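Type IV pilus biogenesis protein PilB (Streptococcus sanguinis, PDB 7B7P) is a minor pilin of type IV pili that pairs a pilin module with a metal-binding von Willebrand factor A-like module and has a direct role in adhesion. Local coordinates at residues G113-P116 with K121-I124; N215-G218 with S222-Y225. All coordinates share one frame; numbering follows the deposited sequence.

Contacts 1 and 2 both join chain segments only a few residues apart, yet they sit on opposite sides of the centre of the chain, their own centres about 64 Å apart and their nearest atoms about 50 Å apart. Contact 1 lies in the loop between strands 104-112 and 124-130, partly buried, with two lysines at the surface and one backbone hydrogen bond. Contact 2 belongs to the hairpin of strands 212-219 and 223-228 in the von Willebrand factor A-like module; it is mostly buried and has a reciprocal pair of backbone bonds. Leucine and tyrosine meet loosely beside helix 9-27 in contact 1, whereas valine and tyrosine pack closely in contact 2, the tyrosine against helix 258-270.

Contact 1. Residues G113-P116 with K121-I124; sequences GKYP and KLGI
The carbonyl O of Gly113 accepts the backbone N-H of Leu122, with 3.0 Å between Gly113 O and Leu122 N. This bond closes the base of the loop that links strand 104-112 to strand 124-130, just beyond the backbone pairing of Ile124 with Leu111. The loop probably belongs to the pilin module, where it packs on helix 9-27. The bond is moderately bent, 149° at the hydrogen, and the donor is tilted 27° from the carbonyl plane. The return approach, Gly113 N to Leu122 O at 3.4 Å, has too poor an angle for a second bond. The backbones are bridged once, at Lys114 and Lys121, whose CA atoms are 4.6 Å apart. The backbone angles of Gly113 would jam a CB against the preceding carbonyl O.

On the exposed side, Lys114 CG lies 4.2 Å from Lys121 N, and the aliphatic chains approach at Lys114 CE and Lys121 CB, 4.4 Å apart. On the buried side, Leu122 and Tyr115 run side by side and point the same way, both against Ile12. Tyr115 holds CG anti to its own N (chi1 -167°), which lays the ring alongside Leu122, and Pro116 CG covers one face near the rim. The methyl Leu122 CD1 reaches the ring obliquely, 4.2 Å from Tyr115 CD1, while Leu122 CB lies 3.7 Å from Gly113 O.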
# COMPACT_ATOMS: atom_id res chain seq x y z
N GLY A 113 -4.68 38.92 -5.05
CA GLY A 113 -5.95 39.62 -5.03
C GLY A 113 -5.83 40.98 -5.70
O GLY A 113 -4.81 41.66 -5.56
N LYS A 114 -6.86 41.39 -6.44
CA LYS A 114 -6.84 42.66 -7.15
C LYS A 114 -7.52 43.75 -6.33
O LYS A 114 -8.51 43.50 -5.63
CB LYS A 114 -7.50 42.53 -8.53
CG LYS A 114 -6.59 41.94 -9.60
CD LYS A 114 -7.04 40.55 -10.04
CE LYS A 114 -5.89 39.76 -10.66
NZ LYS A 114 -6.10 38.29 -10.56
N TYR A 115 -6.98 44.96 -6.44
CA TYR A 115 -7.35 46.08 -5.57
C TYR A 115 -8.79 46.55 -5.85
O TYR A 115 -9.13 46.80 -7.01
CB TYR A 115 -6.34 47.22 -5.81
CG TYR A 115 -6.35 48.34 -4.81
CD1 TYR A 115 -6.29 48.09 -3.44
CD2 TYR A 115 -6.38 49.66 -5.23
CE1 TYR A 115 -6.31 49.12 -2.53
CE2 TYR A 115 -6.38 50.70 -4.32
CZ TYR A 115 -6.34 50.43 -2.97
OH TYR A 115 -6.35 51.45 -2.04
N PRO A 116 -9.65 46.74 -4.77
CA PRO A 116 -11.08 47.09 -4.94
C PRO A 116 -11.72 46.96 -6.32
O PRO A 116 -12.27 45.90 -6.64
CB PRO A 116 -11.08 48.55 -4.45
CG PRO A 116 -10.01 48.50 -3.27
CD PRO A 116 -9.24 47.16 -3.43
N LYS A 121 -2.75 43.65 -9.47
CA LYS A 121 -2.52 42.48 -8.63
C LYS A 121 -1.62 42.85 -7.45
O LYS A 121 -0.63 43.58 -7.61
CB LYS A 121 -1.91 41.32 -9.44
CG LYS A 121 -0.41 41.45 -9.81
CD LYS A 121 0.47 40.54 -8.94
CE LYS A 121 1.90 41.09 -8.79
NZ LYS A 121 2.58 40.53 -7.58
N LEU A 122 -1.99 42.39 -6.26
CA LEU A 122 -1.23 42.64 -5.05
C LEU A 122 -0.87 41.32 -4.39
O LEU A 122 -1.57 40.32 -4.57
CB LEU A 122 -2.01 43.51 -4.06
CG LEU A 122 -2.11 45.00 -4.38
CD1 LEU A 122 -2.86 45.71 -3.28
CD2 LEU A 122 -0.73 45.59 -4.58
N GLY A 123 0.22 41.33 -3.63
CA GLY A 123 0.59 40.15 -2.87
C GLY A 123 1.87 39.48 -3.33
O GLY A 123 2.78 40.12 -3.86
N ILE A 124 1.93 38.16 -3.14
CA ILE A 124 3.10 37.37 -3.45
C ILE A 124 2.67 36.28 -4.42
O ILE A 124 1.89 35.39 -4.05
CB ILE A 124 3.74 36.77 -2.20
CG1 ILE A 124 3.91 37.86 -1.14
CG2 ILE A 124 5.09 36.12 -2.55
CD1 ILE A 124 3.14 37.62 0.12

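Contact 2. Residues N215-G218 with S222-Y225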
# COMPACT_ATOMS: atom_id res chain seq x y z
N ASN A 215 0.33 -12.59 9.41
CA ASN A 215 0.38 -14.05 9.47
C ASN A 215 1.17 -14.52 8.26
O ASN A 215 1.57 -13.72 7.41
CB ASN A 215 -1.02 -14.69 9.52
CG ASN A 215 -1.76 -14.64 8.19
OD1 ASN A 215 -1.44 -13.81 7.33
ND2 ASN A 215 -2.75 -15.54 8.00
N LEU A 216 1.40 -15.82 8.18
CA LEU A 216 2.28 -16.38 7.17
C LEU A 216 1.60 -17.56 6.49
O LEU A 216 1.21 -18.52 7.17
CB LEU A 216 3.61 -16.81 7.81
CG LEU A 216 4.68 -17.23 6.80
CD1 LEU A 216 4.93 -16.10 5.78
CD2 LEU A 216 5.98 -17.66 7.49
N VAL A 217 1.48 -17.49 5.17
CA VAL A 217 0.95 -18.57 4.35
C VAL A 217 2.07 -19.04 3.42
O VAL A 217 2.73 -18.23 2.77
CB VAL A 217 -0.28 -18.13 3.52
CG1 VAL A 217 -0.69 -19.22 2.49
CG2 VAL A 217 -1.45 -17.77 4.42
N GLY A 218 2.26 -20.35 3.36
CA GLY A 218 3.13 -20.95 2.37
C GLY A 218 2.28 -21.62 1.30
O GLY A 218 1.15 -22.02 1.55
N SER A 222 0.13 -27.05 -3.00
CA SER A 222 -1.07 -26.50 -2.41
C SER A 222 -0.62 -25.67 -1.21
O SER A 222 0.56 -25.65 -0.86
CB SER A 222 -2.07 -27.62 -2.06
OG SER A 222 -1.73 -28.21 -0.83
N ALA A 223 -1.56 -24.98 -0.60
CA ALA A 223 -1.22 -23.97 0.39
C ALA A 223 -1.29 -24.55 1.80
O ALA A 223 -1.97 -25.55 2.06
CB ALA A 223 -2.16 -22.75 0.27
N LYS A 224 -0.57 -23.90 2.72
CA LYS A 224 -0.52 -24.28 4.12
C LYS A 224 -0.33 -23.02 4.96
O LYS A 224 0.37 -22.09 4.56
CB LYS A 224 0.62 -25.28 4.38
CG LYS A 224 0.90 -25.54 5.86
CD LYS A 224 2.38 -25.84 6.16
CE LYS A 224 2.51 -26.61 7.51
NZ LYS A 224 3.91 -26.94 7.88
N TYR A 225 -0.98 -22.99 6.13
CA TYR A 225 -0.71 -21.94 7.09
C TYR A 225 0.57 -22.28 7.85
O TYR A 225 0.65 -23.30 8.53
CB TYR A 225 -1.89 -21.79 8.06
CG TYR A 225 -3.10 -21.11 7.47
CD1 TYR A 225 -3.06 -19.76 7.13
CD2 TYR A 225 -4.29 -21.80 7.27
CE1 TYR A 225 -4.18 -19.13 6.59
CE2 TYR A 225 -5.40 -21.18 6.74
CZ TYR A 225 -5.34 -19.85 6.40
OH TYR A 225 -6.45 -19.25 5.85
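The Tyr225 ring meets strand 215-218 along its CD1-CE1 side: Val217 CG2 approaches obliquely, 3.7 Å from Tyr225 CD1, and the carbonyl O of Leu216 lies at the ring edge, near its plane. The Asn215 amide crosses the same side at a slant, its plane turned 44° from that of the ring and its ND2 4.1 Å from Tyr225 CE1. That amide is fixed from outside the pair, since Asn215 OD1 bonds to Ser165 OG and ND2 to both Ser268 OG and Gln228 O. The phenol is anchored too, Tyr225 OH bonding to the carbonyl O of Tyr264 in helix 258-270, and the two tyrosine rings meet with planes about 45° apart.

The side chains of Asn215, Val217 and Tyr225 share one face of a beta hairpin, strand 212-219 turning back into 223-228, within the von Willebrand factor A-like fold; the N-to-C directions of the short strand segments are 152° apart. Val217 and Tyr225 form a non-hydrogen-bonded antiparallel pair, and their side chains point the same way. Val217 CG2, the branch that meets the ring, stands anti to the carbonyl carbon, while CG1 lies 4.4 Å from Ala223 CB.

Next comes the hydrogen-bonded pair of Gly218 and Lys224. Gly218 N donates to Lys224 O over 2.8 Å, and Lys224 N returns a bond of 2.8 Å to Gly218 O. Gly218 O also receives a CA-H contact from Ala223 CA at 3.3 Å.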